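Tubulin-like protein CetZ2 (Haloferax volcanii, PDB 4B45) binds and probably hydrolyses GTP as a tubulin/FtsZ-like cytoskeletal protein that takes part in controlling cell shape. Local coordinates at residues N241-T246 / G308-L313. Residues are numbered along the deposited sequence; the frame is centred on the assembly and turned at random.
Sequences NAVMST and GRLASL
Leu-310 and Ser-312 stand on the face of strand 309-319 that helix 240-252 covers, while Ala-311 between them points to the other face; no ring or other planar side chain meets across. This is helix-on-sheet packing in the C-terminal domain of the tubulin/FtsZ fold, away from the nucleotide. Within the sheet, strand 309-319 lies between 222-231 and 263-272, antiparallel to both. The short helix and strand segments run in roughly the same direction, 35° apart, their axes 7.6 Å apart at closest approach.

The apolar half belongs to Leu-310. Its CD1, carried outward by an extended chi2 (165°), reaches Ala-242 CB at 4.3 Å and Val-243 CG2 at 4.2 Å, the leucine and valine side chains crossing at a slant. Ile-270 and Ala-285 take up Val-243 from the neighbouring strand and helix.

One helix turn on, the contact becomes polar and closer. Thr-246 has OG1 between its backbone N and carbonyl carbon (chi1 64°). Ala-242 O, 3.1 Å from Thr-246 OG1, is an alternative acceptor for its proton. The strongest polar partner of Ser-312 OG is Thr-247 OG1, which also bonds Val-243 O. Both Thr-246 and Ser-312 are buried, and their hydroxyls are hydrogen-bonded to each other, with either oxygen able to donate: Thr-246 OG1 lies 2.8 Å from Ser-312 OG.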
ATOM      1  N   ASN A 241      23.646  -5.460 -14.933  1.00 53.72           N
ATOM      2  CA  ASN A 241      23.401  -4.019 -14.818  1.00 55.20           C
ATOM      3  C   ASN A 241      21.928  -3.675 -14.616  1.00 50.87           C
ATOM      4  O   ASN A 241      21.583  -2.832 -13.774  1.00 47.96           O
ATOM      5  CB  ASN A 241      23.930  -3.297 -16.057  1.00 60.03           C
ATOM      6  CG  ASN A 241      23.594  -1.812 -16.062  1.00 59.89           C
ATOM      7  OD1 ASN A 241      22.747  -1.351 -16.836  1.00 55.01           O
ATOM      8  ND2 ASN A 241      24.262  -1.054 -15.197  1.00 57.85           N
ATOM      9  N   ALA A 242      21.066  -4.311 -15.405  1.00 44.32           N
ATOM     10  CA  ALA A 242      19.620  -4.148 -15.260  1.00 46.98           C
ATOM     11  C   ALA A 242      19.129  -4.395 -13.820  1.00 49.27           C
ATOM     12  O   ALA A 242      18.320  -3.627 -13.305  1.00 45.35           O
ATOM     13  CB  ALA A 242      18.878  -5.060 -16.237  1.00 47.35           C
ATOM     14  N   VAL A 243      19.620  -5.460 -13.181  1.00 46.82           N
ATOM     15  CA  VAL A 243      19.247  -5.770 -11.799  1.00 43.01           C
ATOM     16  C   VAL A 243      19.733  -4.701 -10.823  1.00 47.22           C
ATOM     17  O   VAL A 243      18.989  -4.297  -9.909  1.00 47.68           O
ATOM     18  CB  VAL A 243      19.773  -7.175 -11.352  1.00 56.58           C
ATOM     19  CG1 VAL A 243      19.454  -7.451  -9.873  1.00 45.89           C
ATOM     20  CG2 VAL A 243      19.164  -8.261 -12.209  1.00 57.36           C
ATOM     21  N   MET A 244      20.974  -4.245 -11.011  1.00 44.75           N
ATOM     22  CA  MET A 244      21.540  -3.170 -10.190  1.00 43.87           C
ATOM     23  C   MET A 244      20.721  -1.890 -10.310  1.00 48.21           C
ATOM     24  O   MET A 244      20.434  -1.211  -9.321  1.00 47.31           O
ATOM     25  CB  MET A 244      22.970  -2.826 -10.618  1.00 49.11           C
ATOM     26  CG  MET A 244      23.999  -3.929 -10.432  1.00 54.11           C
ATOM     27  SD  MET A 244      23.915  -4.617  -8.773  1.00 54.29           S
ATOM     28  CE  MET A 244      24.681  -3.345  -7.765  1.00 39.67           C
ATOM     29  N   SER A 245      20.371  -1.538 -11.535  1.00 46.30           N
ATOM     30  CA  SER A 245      19.804  -0.230 -11.764  1.00 49.97           C
ATOM     31  C   SER A 245      18.319  -0.213 -11.399  1.00 48.59           C
ATOM     32  O   SER A 245      17.866   0.744 -10.773  1.00 48.93           O
ATOM     33  CB  SER A 245      20.039   0.226 -13.201  1.00 54.60           C
ATOM     34  OG  SER A 245      18.966  -0.171 -14.027  1.00 63.88           O
ATOM     35  N   THR A 246      17.565  -1.251 -11.770  1.00 42.19           N
ATOM     36  CA  THR A 246      16.173  -1.337 -11.293  1.00 51.16           C
ATOM     37  C   THR A 246      16.096  -1.289  -9.768  1.00 48.15           C
ATOM     38  O   THR A 246      15.207  -0.647  -9.201  1.00 45.27           O
ATOM     39  CB  THR A 246      15.404  -2.592 -11.800  1.00 56.26           C
ATOM     40  OG1 THR A 246      16.003  -3.795 -11.279  1.00 47.51           O
ATOM     41  CG2 THR A 246      15.372  -2.618 -13.327  1.00 57.31           C
ATOM     42  N   GLY A 308       8.882 -10.309 -20.361  1.00 55.74           N
ATOM     43  CA  GLY A 308      10.013  -9.995 -21.217  1.00 55.32           C
ATOM     44  C   GLY A 308      10.944  -9.063 -20.469  1.00 52.88           C
ATOM     45  O   GLY A 308      11.959  -8.605 -20.992  1.00 54.41           O
ATOM     46  N   ARG A 309      10.594  -8.800 -19.218  1.00 47.35           N
ATOM     47  CA  ARG A 309      11.306  -7.831 -18.407  1.00 48.26           C
ATOM     48  C   ARG A 309      11.811  -8.421 -17.092  1.00 48.54           C
ATOM     49  O   ARG A 309      11.583  -9.592 -16.781  1.00 45.23           O
ATOM     50  CB  ARG A 309      10.383  -6.638 -18.129  1.00 46.48           C
ATOM     51  CG  ARG A 309       9.813  -6.032 -19.403  1.00 53.62           C
ATOM     52  CD  ARG A 309       8.742  -4.981 -19.131  1.00 60.44           C
ATOM     53  NE  ARG A 309       9.285  -3.823 -18.434  1.00 58.45           N
ATOM     54  CZ  ARG A 309       9.994  -2.867 -19.023  1.00 67.10           C
ATOM     55  NH1 ARG A 309      10.245  -2.929 -20.323  1.00 67.33           N
ATOM     56  NH2 ARG A 309      10.457  -1.851 -18.309  1.00 76.26           N
ATOM     57  N   LEU A 310      12.513  -7.586 -16.336  1.00 48.33           N
ATOM     58  CA  LEU A 310      12.938  -7.894 -14.981  1.00 46.78           C
ATOM     59  C   LEU A 310      12.475  -6.727 -14.150  1.00 46.29           C
ATOM     60  O   LEU A 310      12.403  -5.605 -14.651  1.00 50.86           O
ATOM     61  CB  LEU A 310      14.462  -7.921 -14.884  1.00 46.04           C
ATOM     62  CG  LEU A 310      15.234  -9.092 -15.451  1.00 61.12           C
ATOM     63  CD1 LEU A 310      16.692  -8.699 -15.566  1.00 55.13           C
ATOM     64  CD2 LEU A 310      15.063 -10.293 -14.541  1.00 70.73           C
ATOM     65  N   ALA A 311      12.200  -6.962 -12.876  1.00 42.75           N
ATOM     66  CA  ALA A 311      11.895  -5.845 -12.000  1.00 46.83           C
ATOM     67  C   ALA A 311      12.422  -6.099 -10.609  1.00 42.98           C
ATOM     68  O   ALA A 311      12.570  -7.247 -10.205  1.00 46.76           O
ATOM     69  CB  ALA A 311      10.394  -5.565 -11.966  1.00 43.05           C
ATOM     70  N   SER A 312      12.726  -5.015  -9.902  1.00 41.78           N
ATOM     71  CA  SER A 312      13.007  -5.075  -8.483  1.00 40.91           C
ATOM     72  C   SER A 312      11.814  -4.483  -7.746  1.00 41.31           C
ATOM     73  O   SER A 312      11.317  -3.396  -8.074  1.00 38.79           O
ATOM     74  CB  SER A 312      14.267  -4.295  -8.116  1.00 43.99           C
ATOM     75  OG  SER A 312      15.397  -4.810  -8.795  1.00 67.93           O
ATOM     76  N   LEU A 313      11.352  -5.214  -6.752  1.00 39.53           N
ATOM     77  CA  LEU A 313      10.263  -4.763  -5.923  1.00 41.42           C
ATOM     78  C   LEU A 313      10.867  -4.742  -4.539  1.00 40.62           C
ATOM     79  O   LEU A 313      11.256  -5.790  -4.018  1.00 45.73           O
ATOM     80  CB  LEU A 313       9.131  -5.771  -6.005  1.00 43.11           C
ATOM     81  CG  LEU A 313       7.804  -5.495  -5.317  1.00 43.30           C
ATOM     82  CD1 LEU A 313       7.049  -4.383  -6.053  1.00 45.59           C
ATOM     83  CD2 LEU A 313       6.992  -6.784  -5.292  1.00 47.85           C
TER